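Local coordinates for protein CalS13 (Micromonospora echinospora, PDB 4ZAS) that probably acts as a pyridoxal-phosphate-dependent sugar aminotransferase and binds dTDP-4-keto-6-deoxyglucose, at residues Thr111-Phe116 with Ile130-Val135. Sequence-based numbering, arbitrary orientation.
Sequences TTPLTF and IRWVDV. With T46 (dTDP-4-keto-6-deoxyglucose), chain H.
T111 and W132 form a parallel bridge that two backbone hydrogen bonds define: T111 N donates to R131 O at 3.1 Å, and V133 N to T111 O at 2.9 Å with an N-H...O angle of 172°. Both bridge side chains lie side by side on one face of the sheet; the T111 methyl CG2 comes within 3.5 Å of W132 CZ3, while T111 OG1 is hydrogen-bonded to N120 OD1. P113 CB stands over one face of the indole in a CH-pi contact, 3.9 Å from the centroid of the six-membered ring and 23° off its normal, while I130 CG2 covers the opposite face. With CG beside its own backbone N, the W132 ring lies back along the strand over I130. Strand 129-132 is an edge strand of the mixed seven-stranded sheet of the fold type I aminotransferases, and the bridge joins its end to that of strand 108-111. Beyond it 111-116 breaks into an ST turn, L114 N donating to T112 OG1 at 3.1 Å. V135 CG2 packs against this turn, 3.4 Å from T112 OG1 and 3.8 Å from L114 CB. The loop then runs to the pocket that holds T46, whose O4 sits over the centre of the F116 ring, 2.9 Å above its plane; W248 of the second subunit meets the same ring.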
loop_
_atom_site.group_PDB
_atom_site.type_symbol
_atom_site.label_atom_id
_atom_site.label_comp_id
_atom_site.label_asym_id
_atom_site.label_seq_id
_atom_site.Cartn_x
_atom_site.Cartn_y
_atom_site.Cartn_z
ATOM N N THR A 111 -8.210 19.329 9.375
ATOM C CA THR A 111 -7.077 18.557 9.881
ATOM C C THR A 111 -5.960 19.456 10.376
ATOM O O THR A 111 -5.968 20.666 10.131
ATOM C CB THR A 111 -6.502 17.644 8.794
ATOM O OG1 THR A 111 -5.352 16.965 9.305
ATOM C CG2 THR A 111 -6.068 18.471 7.603
ATOM N N THR A 112 -4.972 18.863 11.033
ATOM C CA THR A 112 -3.853 19.651 11.523
ATOM C C THR A 112 -2.662 19.536 10.593
ATOM O O THR A 112 -2.409 18.476 10.037
ATOM C CB THR A 112 -3.441 19.240 12.930
ATOM O OG1 THR A 112 -2.163 19.827 13.215
ATOM C CG2 THR A 112 -3.317 17.741 13.008
ATOM N N PRO A 113 -1.954 20.651 10.384
ATOM C CA PRO A 113 -0.764 20.648 9.530
ATOM C C PRO A 113 0.508 20.237 10.270
ATOM O O PRO A 113 1.517 19.917 9.620
ATOM C CB PRO A 113 -0.680 22.102 9.041
ATOM C CG PRO A 113 -1.389 22.871 10.028
ATOM C CD PRO A 113 -2.409 22.008 10.694
ATOM N N LEU A 114 0.453 20.213 11.601
ATOM C CA LEU A 114 1.596 19.775 12.400
ATOM C C LEU A 114 1.520 18.269 12.598
ATOM O O LEU A 114 0.961 17.762 13.583
ATOM C CB LEU A 114 1.641 20.513 13.745
ATOM C CG LEU A 114 2.826 20.197 14.663
ATOM C CD1 LEU A 114 4.077 20.257 13.860
ATOM C CD2 LEU A 114 2.902 21.219 15.793
ATOM N N THR A 115 2.119 17.559 11.654
ATOM C CA THR A 115 2.025 16.111 11.622
ATOM C C THR A 115 2.839 15.603 10.453
ATOM O O THR A 115 3.368 16.399 9.669
ATOM C CB THR A 115 0.539 15.637 11.487
ATOM O OG1 THR A 115 0.453 14.205 11.553
ATOM C CG2 THR A 115 -0.060 16.133 10.180
ATOM N N PHE A 116 2.956 14.282 10.353
ATOM C CA PHE A 116 3.562 13.646 9.184
ATOM C C PHE A 116 2.637 13.814 7.985
ATOM O O PHE A 116 1.408 13.746 8.143
ATOM C CB PHE A 116 3.820 12.161 9.454
ATOM C CG PHE A 116 4.484 11.440 8.320
ATOM C CD1 PHE A 116 5.736 11.822 7.877
ATOM C CD2 PHE A 116 3.861 10.349 7.713
ATOM C CE1 PHE A 116 6.359 11.134 6.845
ATOM C CE2 PHE A 116 4.471 9.669 6.681
ATOM C CZ PHE A 116 5.727 10.053 6.258
ATOM N N ILE A 130 -8.623 19.871 1.656
ATOM C CA ILE A 130 -8.043 20.127 2.973
ATOM C C ILE A 130 -8.397 21.537 3.492
ATOM O O ILE A 130 -8.237 22.513 2.757
ATOM C CB ILE A 130 -6.517 19.963 2.930
ATOM C CG1 ILE A 130 -6.138 18.487 2.837
ATOM C CG2 ILE A 130 -5.870 20.610 4.145
ATOM C CD1 ILE A 130 -4.643 18.248 2.784
ATOM N N ARG A 131 -8.921 21.637 4.719
ATOM C CA ARG A 131 -8.952 22.918 5.435
ATOM C C ARG A 131 -8.166 22.792 6.747
ATOM O O ARG A 131 -8.361 21.854 7.528
ATOM C CB ARG A 131 -10.371 23.424 5.691
ATOM C CG ARG A 131 -11.018 24.070 4.478
ATOM C CD ARG A 131 -12.356 24.722 4.811
ATOM N NE ARG A 131 -12.284 25.748 5.849
ATOM C CZ ARG A 131 -13.332 26.147 6.568
ATOM N NH1 ARG A 131 -14.525 25.591 6.377
ATOM N NH2 ARG A 131 -13.184 27.087 7.492
ATOM N N TRP A 132 -7.210 23.694 6.939
ATOM C CA TRP A 132 -6.321 23.596 8.086
ATOM C C TRP A 132 -6.951 24.147 9.344
ATOM O O TRP A 132 -7.540 25.231 9.359
ATOM C CB TRP A 132 -5.015 24.322 7.817
ATOM C CG TRP A 132 -4.210 23.770 6.639
ATOM C CD1 TRP A 132 -3.835 24.452 5.510
ATOM C CD2 TRP A 132 -3.676 22.440 6.498
ATOM N NE1 TRP A 132 -3.116 23.634 4.683
ATOM C CE2 TRP A 132 -2.986 22.400 5.266
ATOM C CE3 TRP A 132 -3.692 21.295 7.302
ATOM C CZ2 TRP A 132 -2.330 21.253 4.809
ATOM C CZ3 TRP A 132 -3.033 20.149 6.850
ATOM C CH2 TRP A 132 -2.373 20.137 5.608
ATOM N N VAL A 133 -6.797 23.400 10.417
ATOM C CA VAL A 133 -7.163 23.915 11.705
ATOM C C VAL A 133 -5.870 24.267 12.435
ATOM O O VAL A 133 -4.859 23.567 12.302
ATOM C CB VAL A 133 -8.016 22.916 12.461
ATOM C CG1 VAL A 133 -8.512 23.522 13.745
ATOM C CG2 VAL A 133 -9.175 22.537 11.602
ATOM N N ASP A 134 -5.900 25.372 13.178
ATOM C CA ASP A 134 -4.719 25.840 13.896
ATOM C C ASP A 134 -4.332 24.799 14.946
ATOM O O ASP A 134 -5.080 23.871 15.250
ATOM C CB ASP A 134 -4.970 27.219 14.530
ATOM C CG ASP A 134 -3.671 28.003 14.822
ATOM O OD1 ASP A 134 -2.576 27.506 14.503
ATOM O OD2 ASP A 134 -3.751 29.151 15.331
ATOM N N VAL A 135 -3.127 24.957 15.456
ATOM C CA VAL A 135 -2.570 24.080 16.456
ATOM C C VAL A 135 -2.569 24.804 17.796
ATOM O O VAL A 135 -2.347 26.014 17.874
ATOM C CB VAL A 135 -1.156 23.624 16.038
ATOM C CG1 VAL A 135 -0.430 22.994 17.183
ATOM C CG2 VAL A 135 -1.248 22.653 14.870
HETATM C C4 T46 H . 7.244 9.097 9.605
HETATM C C5 T46 H . 8.232 10.042 10.354
HETATM C C6 T46 H . 7.471 10.717 11.456
HETATM C C21 T46 H . 16.318 3.055 11.484
HETATM O O21 T46 H . 17.237 2.892 12.231
HETATM N N31 T46 H . 15.657 1.934 10.696
HETATM C C41 T46 H . 14.535 2.165 9.792
HETATM O O41 T46 H . 14.061 1.253 9.209
HETATM C C51 T46 H . 13.993 3.508 9.607
HETATM C C5A T46 H . 12.790 3.715 8.636
HETATM C C61 T46 H . 14.590 4.641 10.345
HETATM N N11 T46 H . 15.716 4.431 11.261
HETATM C C1, T46 H . 16.362 5.532 12.022
HETATM C C2, T46 H . 17.060 6.306 11.160
HETATM C C3, T46 H . 16.737 7.875 11.521
HETATM O O3, T46 H . 17.838 8.362 12.352
HETATM O O4, T46 H . 15.377 6.413 12.751
HETATM C C4, T46 H . 15.640 7.913 12.181
HETATM C C5, T46 H . 14.461 8.351 11.284
HETATM O O5, T46 H . 14.521 7.609 10.059
HETATM P P T46 H . 13.831 8.289 8.710
HETATM O O1P T46 H . 14.923 8.831 7.798
HETATM O O2P T46 H . 13.008 7.238 8.002
HETATM O OPP T46 H . 12.818 9.511 9.256
HETATM P P2 T46 H . 11.528 10.198 8.418
HETATM O O4P T46 H . 11.328 11.652 8.832
HETATM O O3P T46 H . 11.811 10.100 6.932
HETATM O O1 T46 H . 10.128 9.370 8.694
HETATM C C1 T46 H . 10.029 8.552 9.792
HETATM C C2 T46 H . 9.136 7.439 9.336
HETATM O O2 T46 H . 9.837 6.694 8.285
HETATM C C3 T46 H . 7.920 8.040 8.754
HETATM O O3 T46 H . 6.960 6.996 8.419
HETATM O O4 T46 H . 6.079 9.242 9.673
HETATM O O5 T46 H . 9.403 9.335 10.870
#